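Local coordinates for carboxypeptidase Y inhibitor (Saccharomyces cerevisiae, PDB 1WPX), which inhibits carboxypeptidase Y specifically and potently as a member of the phosphatidylethanolamine-binding protein family, at residues D24-D28 and T29-P33; K170-K173 and G174-S177; W189-T193 and P194-V198. All coordinates share one frame; numbering follows the deposited sequence.

Interaction 1: D24-D28 and T29-P33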
# COMPACT_ATOMS: atom_id res chain seq x y z
N ASP B 24 -14.27 -21.97 4.28
CA ASP B 24 -15.12 -21.90 5.45
C ASP B 24 -16.49 -21.32 5.16
O ASP B 24 -17.48 -21.72 5.78
CB ASP B 24 -14.46 -21.03 6.53
CG ASP B 24 -13.09 -21.50 6.88
OD1 ASP B 24 -12.42 -20.83 7.70
OD2 ASP B 24 -12.67 -22.55 6.33
N VAL B 25 -16.56 -20.38 4.22
CA VAL B 25 -17.82 -19.72 3.93
C VAL B 25 -18.43 -19.97 2.56
O VAL B 25 -19.56 -20.46 2.47
CB VAL B 25 -17.67 -18.20 4.13
CG1 VAL B 25 -19.03 -17.54 4.09
CG2 VAL B 25 -16.98 -17.93 5.45
N ILE B 26 -17.71 -19.62 1.50
CA ILE B 26 -18.20 -19.78 0.14
C ILE B 26 -18.26 -21.24 -0.34
O ILE B 26 -19.07 -21.58 -1.19
CB ILE B 26 -17.35 -18.95 -0.84
CG1 ILE B 26 -17.46 -17.47 -0.48
CG2 ILE B 26 -17.79 -19.20 -2.27
CD1 ILE B 26 -16.56 -16.56 -1.28
N HIS B 27 -17.40 -22.08 0.22
CA HIS B 27 -17.35 -23.49 -0.15
C HIS B 27 -17.10 -23.74 -1.63
O HIS B 27 -17.57 -24.72 -2.20
CB HIS B 27 -18.64 -24.21 0.27
CG HIS B 27 -18.79 -24.37 1.75
ND1 HIS B 27 -19.61 -23.57 2.51
CD2 HIS B 27 -18.20 -25.23 2.62
CE1 HIS B 27 -19.53 -23.93 3.78
NE2 HIS B 27 -18.68 -24.94 3.87
N ASP B 28 -16.36 -22.84 -2.27
CA ASP B 28 -16.04 -22.99 -3.68
C ASP B 28 -14.69 -22.35 -3.96
O ASP B 28 -14.58 -21.12 -4.02
CB ASP B 28 -17.10 -22.34 -4.56
CG ASP B 28 -16.81 -22.50 -6.04
OD1 ASP B 28 -17.63 -22.05 -6.86
OD2 ASP B 28 -15.75 -23.08 -6.37
N THR B 29 -13.67 -23.18 -4.13
CA THR B 29 -12.32 -22.68 -4.38
C THR B 29 -12.07 -22.23 -5.81
O THR B 29 -10.98 -21.79 -6.15
CB THR B 29 -11.28 -23.75 -4.03
OG1 THR B 29 -11.47 -24.89 -4.88
CG2 THR B 29 -11.43 -24.18 -2.58
N SER B 30 -13.09 -22.34 -6.66
CA SER B 30 -12.94 -21.93 -8.05
C SER B 30 -13.65 -20.59 -8.27
O SER B 30 -13.59 -20.00 -9.35
CB SER B 30 -13.55 -22.98 -8.99
OG SER B 30 -14.96 -22.99 -8.90
N PHE B 31 -14.32 -20.11 -7.22
CA PHE B 31 -15.04 -18.85 -7.30
C PHE B 31 -14.23 -17.71 -7.93
O PHE B 31 -13.06 -17.48 -7.58
CB PHE B 31 -15.51 -18.43 -5.90
CG PHE B 31 -16.03 -17.03 -5.83
CD1 PHE B 31 -15.40 -16.08 -5.04
CD2 PHE B 31 -17.15 -16.65 -6.57
CE1 PHE B 31 -15.87 -14.77 -4.98
CE2 PHE B 31 -17.63 -15.34 -6.53
CZ PHE B 31 -16.99 -14.40 -5.73
N GLN B 32 -14.86 -17.01 -8.86
CA GLN B 32 -14.26 -15.88 -9.55
C GLN B 32 -15.17 -14.68 -9.35
O GLN B 32 -16.35 -14.73 -9.71
CB GLN B 32 -14.15 -16.15 -11.05
CG GLN B 32 -13.13 -17.21 -11.44
CD GLN B 32 -11.71 -16.76 -11.21
OE1 GLN B 32 -11.32 -16.43 -10.09
NE2 GLN B 32 -10.91 -16.75 -12.28
N PRO B 33 -14.66 -13.60 -8.77
CA PRO B 33 -15.48 -12.40 -8.55
C PRO B 33 -15.79 -11.72 -9.88
O PRO B 33 -14.94 -11.68 -10.77
CB PRO B 33 -14.60 -11.52 -7.66
CG PRO B 33 -13.69 -12.51 -6.98
CD PRO B 33 -13.36 -13.47 -8.08
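The chain folds back on itself from Asp28 to Phe31 in a type I beta turn, closed by a weak bond from Phe31 N to Asp28 O (3.4 Å) whose N-H nevertheless points well at the oxygen, at 160°. Just before it, His27 leaves the helical path with positive phi. The Asp28 side chain adds a second set of bonds inside the turn. With CG anti to the backbone N (chi1 -179°), its carboxylate swings over the turn, and OD2 accepts twice from Ser30: from Ser30 N at 2.8 Å, arriving from above the carboxylate plane, and from Ser30 OG at 2.7 Å, on the syn lone pair. The OD2 to Ser30 N bond makes an Asx turn within the beta turn, in the link between helix 21-24 and strand 35-40. Were Asp28 replaced by an alanine, Ser30 N and OG would probably both lose their acceptor, leaving the weak backbone bond to close the turn. Ile26 and Phe31 meet at about a right angle: the methyl CD1 of Ile26 lies 4.0 Å from CD1 of the Phe31 ring, approaching it obliquely. Both side chains also pack on Leu209 of strand 208-217, while Phe31 reaches Leu22 of the preceding helix.

Interaction 2: K170-K173 and G174-S177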
# COMPACT_ATOMS: atom_id res chain seq x y z
N LYS B 170 -26.79 -12.63 -6.90
CA LYS B 170 -27.74 -12.24 -7.94
C LYS B 170 -28.88 -13.24 -7.82
O LYS B 170 -28.63 -14.45 -7.79
CB LYS B 170 -27.12 -12.35 -9.33
CG LYS B 170 -28.12 -12.07 -10.43
CD LYS B 170 -27.64 -12.56 -11.77
CE LYS B 170 -28.73 -12.42 -12.82
NZ LYS B 170 -28.29 -12.84 -14.18
N GLN B 171 -30.11 -12.76 -7.73
CA GLN B 171 -31.27 -13.64 -7.61
C GLN B 171 -31.69 -14.13 -8.99
O GLN B 171 -31.45 -13.45 -9.99
CB GLN B 171 -32.43 -12.90 -6.95
CG GLN B 171 -32.08 -12.33 -5.58
CD GLN B 171 -33.19 -11.48 -4.98
OE1 GLN B 171 -33.00 -10.83 -3.95
NE2 GLN B 171 -34.36 -11.48 -5.62
N PRO B 172 -32.32 -15.32 -9.07
CA PRO B 172 -32.77 -15.86 -10.36
C PRO B 172 -33.82 -14.89 -10.91
O PRO B 172 -34.62 -14.35 -10.14
CB PRO B 172 -33.40 -17.20 -9.98
CG PRO B 172 -32.81 -17.54 -8.65
CD PRO B 172 -32.73 -16.20 -7.96
N LYS B 173 -33.84 -14.69 -12.22
CA LYS B 173 -34.80 -13.75 -12.79
C LYS B 173 -36.27 -14.04 -12.45
O LYS B 173 -36.74 -15.18 -12.51
CB LYS B 173 -34.64 -13.69 -14.31
CG LYS B 173 -35.57 -12.67 -14.97
CD LYS B 173 -35.19 -12.42 -16.42
CE LYS B 173 -35.95 -11.24 -17.00
NZ LYS B 173 -35.47 -10.91 -18.38
N GLY B 174 -36.98 -12.98 -12.08
CA GLY B 174 -38.38 -13.10 -11.76
C GLY B 174 -38.75 -13.62 -10.38
O GLY B 174 -39.91 -13.52 -9.98
N VAL B 175 -37.80 -14.18 -9.64
CA VAL B 175 -38.16 -14.69 -8.33
C VAL B 175 -37.73 -13.76 -7.19
O VAL B 175 -36.54 -13.51 -7.00
CB VAL B 175 -37.63 -16.14 -8.13
CG1 VAL B 175 -36.81 -16.55 -9.32
CG2 VAL B 175 -36.86 -16.27 -6.84
N ASP B 176 -38.72 -13.26 -6.46
CA ASP B 176 -38.50 -12.36 -5.34
C ASP B 176 -38.16 -13.14 -4.07
O ASP B 176 -38.27 -14.37 -4.03
CB ASP B 176 -39.76 -11.52 -5.12
CG ASP B 176 -40.94 -12.38 -4.73
OD1 ASP B 176 -41.46 -12.20 -3.60
OD2 ASP B 176 -41.35 -13.24 -5.54
N SER B 177 -37.78 -12.42 -3.01
CA SER B 177 -37.39 -13.07 -1.76
C SER B 177 -38.49 -13.83 -1.01
O SER B 177 -38.18 -14.66 -0.15
CB SER B 177 -36.74 -12.05 -0.81
OG SER B 177 -37.62 -11.00 -0.46
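Pro172 O takes the amide of Val175 at 3.2 Å, a fairly straight bond (N-H...O 164°) whose donor is tilted 35° from the carbonyl plane. It closes a type II beta turn from Pro172 to Val175, where the chain leaves strand 162-170 of the antiparallel sheet. Gly174 holds the third position of the turn with positive phi, a conformation that favours glycine. Lys173, at the second position, runs its side chain out fully extended to a salt bridge with Asp87.

The side chains of the turn's two ends meet across it. CB of the Pro172 ring comes to 3.5 Å from CG1 of Val175, the two side chains crossing obliquely, so that a small apolar patch lies beside the backbone bond.

Gln171 works from the residue before the turn. The firmer hold on its side-chain amide is at the oxygen: OE1 accepts from Asp117 N and from Thr91 OG1, and those two bonds probably fix the rotation of the group. Gln171 is thereby tied to strands 90-96 and 110-120, and on the returning arm of the loop Ser177 OG bonds to OD2 of the same Asp117. Its CG is anti to the carbonyl carbon (chi1 -57°) and the chain beyond is extended, which carries the other end of the Gln171 amide over to that arm. There Gln171 NE2 gives a weak, bent bond to Val175 O at 3.3 Å.

Interaction 3: W189-T193 and P194-V198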
# COMPACT_ATOMS: atom_id res chain seq x y z
N TRP B 189 -27.83 -20.04 11.29
CA TRP B 189 -28.83 -19.63 10.31
C TRP B 189 -30.07 -20.50 10.51
O TRP B 189 -30.82 -20.77 9.58
CB TRP B 189 -28.30 -19.79 8.87
CG TRP B 189 -27.42 -18.65 8.43
CD1 TRP B 189 -26.30 -18.18 9.06
CD2 TRP B 189 -27.61 -17.81 7.28
NE1 TRP B 189 -25.79 -17.10 8.38
CE2 TRP B 189 -26.57 -16.85 7.29
CE3 TRP B 189 -28.56 -17.78 6.25
CZ2 TRP B 189 -26.46 -15.87 6.30
CZ3 TRP B 189 -28.44 -16.80 5.26
CH2 TRP B 189 -27.40 -15.86 5.30
N GLY B 190 -30.25 -20.94 11.76
CA GLY B 190 -31.39 -21.76 12.11
C GLY B 190 -31.38 -23.16 11.51
O GLY B 190 -32.43 -23.78 11.38
N TYR B 191 -30.21 -23.66 11.16
CA TYR B 191 -30.10 -25.00 10.58
C TYR B 191 -29.78 -26.06 11.62
O TYR B 191 -29.78 -27.25 11.32
CB TYR B 191 -29.03 -25.02 9.49
CG TYR B 191 -29.48 -24.44 8.17
CD1 TYR B 191 -30.23 -25.20 7.27
CD2 TYR B 191 -29.18 -23.12 7.83
CE1 TYR B 191 -30.67 -24.66 6.07
CE2 TYR B 191 -29.62 -22.57 6.63
CZ TYR B 191 -30.37 -23.34 5.76
OH TYR B 191 -30.82 -22.80 4.58
N GLY B 192 -29.51 -25.63 12.85
CA GLY B 192 -29.20 -26.58 13.90
C GLY B 192 -27.78 -27.11 13.87
O GLY B 192 -27.06 -27.02 14.87
N THR B 193 -27.36 -27.68 12.74
CA THR B 193 -26.01 -28.22 12.61
C THR B 193 -24.94 -27.12 12.65
O THR B 193 -25.20 -25.98 12.27
CB THR B 193 -25.86 -29.02 11.31
OG1 THR B 193 -26.16 -28.19 10.19
CG2 THR B 193 -26.79 -30.21 11.31
N PRO B 194 -23.73 -27.45 13.12
CA PRO B 194 -22.63 -26.49 13.21
C PRO B 194 -21.94 -26.24 11.87
O PRO B 194 -21.92 -27.12 10.99
CB PRO B 194 -21.67 -27.13 14.22
CG PRO B 194 -22.54 -28.08 14.99
CD PRO B 194 -23.41 -28.65 13.91
N ALA B 195 -21.36 -25.05 11.72
CA ALA B 195 -20.65 -24.66 10.51
C ALA B 195 -21.51 -24.65 9.25
O ALA B 195 -21.09 -25.14 8.20
CB ALA B 195 -19.43 -25.56 10.30
N THR B 196 -22.72 -24.11 9.36
CA THR B 196 -23.61 -24.05 8.22
C THR B 196 -24.26 -22.67 8.12
O THR B 196 -24.64 -22.08 9.13
CB THR B 196 -24.72 -25.14 8.32
OG1 THR B 196 -25.54 -24.87 9.46
CG2 THR B 196 -24.09 -26.52 8.47
N GLY B 197 -24.38 -22.15 6.90
CA GLY B 197 -24.98 -20.84 6.72
C GLY B 197 -25.21 -20.42 5.28
O GLY B 197 -25.91 -21.10 4.53
N VAL B 198 -24.62 -19.29 4.90
CA VAL B 198 -24.79 -18.75 3.55
C VAL B 198 -24.61 -19.78 2.46
O VAL B 198 -25.32 -19.76 1.46
CB VAL B 198 -23.82 -17.56 3.28
CG1 VAL B 198 -23.96 -16.53 4.37
CG2 VAL B 198 -22.39 -18.05 3.19
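Trp189 lays one face of its indole against the backbone where the loop enters helix 198-203. Gly197, the N-cap residue of that helix, sets its CA over the five-membered ring, 3.8 Å from the centroid and 17° off the normal, a CH-pi contact. A CB on this residue would come within about 3.2 Å of Trp189 CD1, a tight fit. One peptide farther on, Val198 N stands over the centre of the indole, 3.9 Å above its plane. The Val198 and Trp189 side chains cross obliquely: CG1 of Val198, anti to the carbonyl carbon of its own residue, reaches CZ2 of the indole at 3.2 Å and CH2 at 3.6 Å. The indole is held from other directions too, its NE1 bonded to Thr95 OG1 and its ring meeting that of Trp201 at an inclination of about 50°.

At the outer end of the loop the two threonines do the work. Their side chains meet at about a right angle, with Thr196 CG2 beside Thr193 OG1 at 3.2 Å. Placed between its own backbone N and carbonyl carbon, Thr196 OG1 gives a hydrogen bond of 3.0 Å to Thr193 O, arriving from 47° above the carbonyl plane and not along a lone pair. The same hydroxyl oxygen lies 3.5 Å from Tyr191 CB, oblique to the phenol ring. Tyr191 also touches Lys200 and Trp201 of the helix.

The chemistry is thus divided: a hydroxyl-to-carbonyl bond draws the exposed bend together, while apolar and CH-pi contact probably seats the start of helix 198-203 on the indole, which itself lies against strands 90-96 and 110-120.

Of the three contacts, interactions 1 and 3 touch directly, although their centres are 18 Å apart: Val25 CG1 packs on Val198 CG2 at 3.5 Å. The loop after helix 21-24 thus meets the start of helix 198-203, and both valines also rest on Glu109. Interaction 2 stands apart, its centre 21 Å from that of interaction 1 and 23 Å from that of interaction 3, with nearest atoms about 10 and 11 Å away. Interactions 2 and 3 occupy successive parts of the long connection between strand 162-170 and helix 198-203, and both reach strands 90-96 and 110-120. The other protein chain of the assembly touches none of the three.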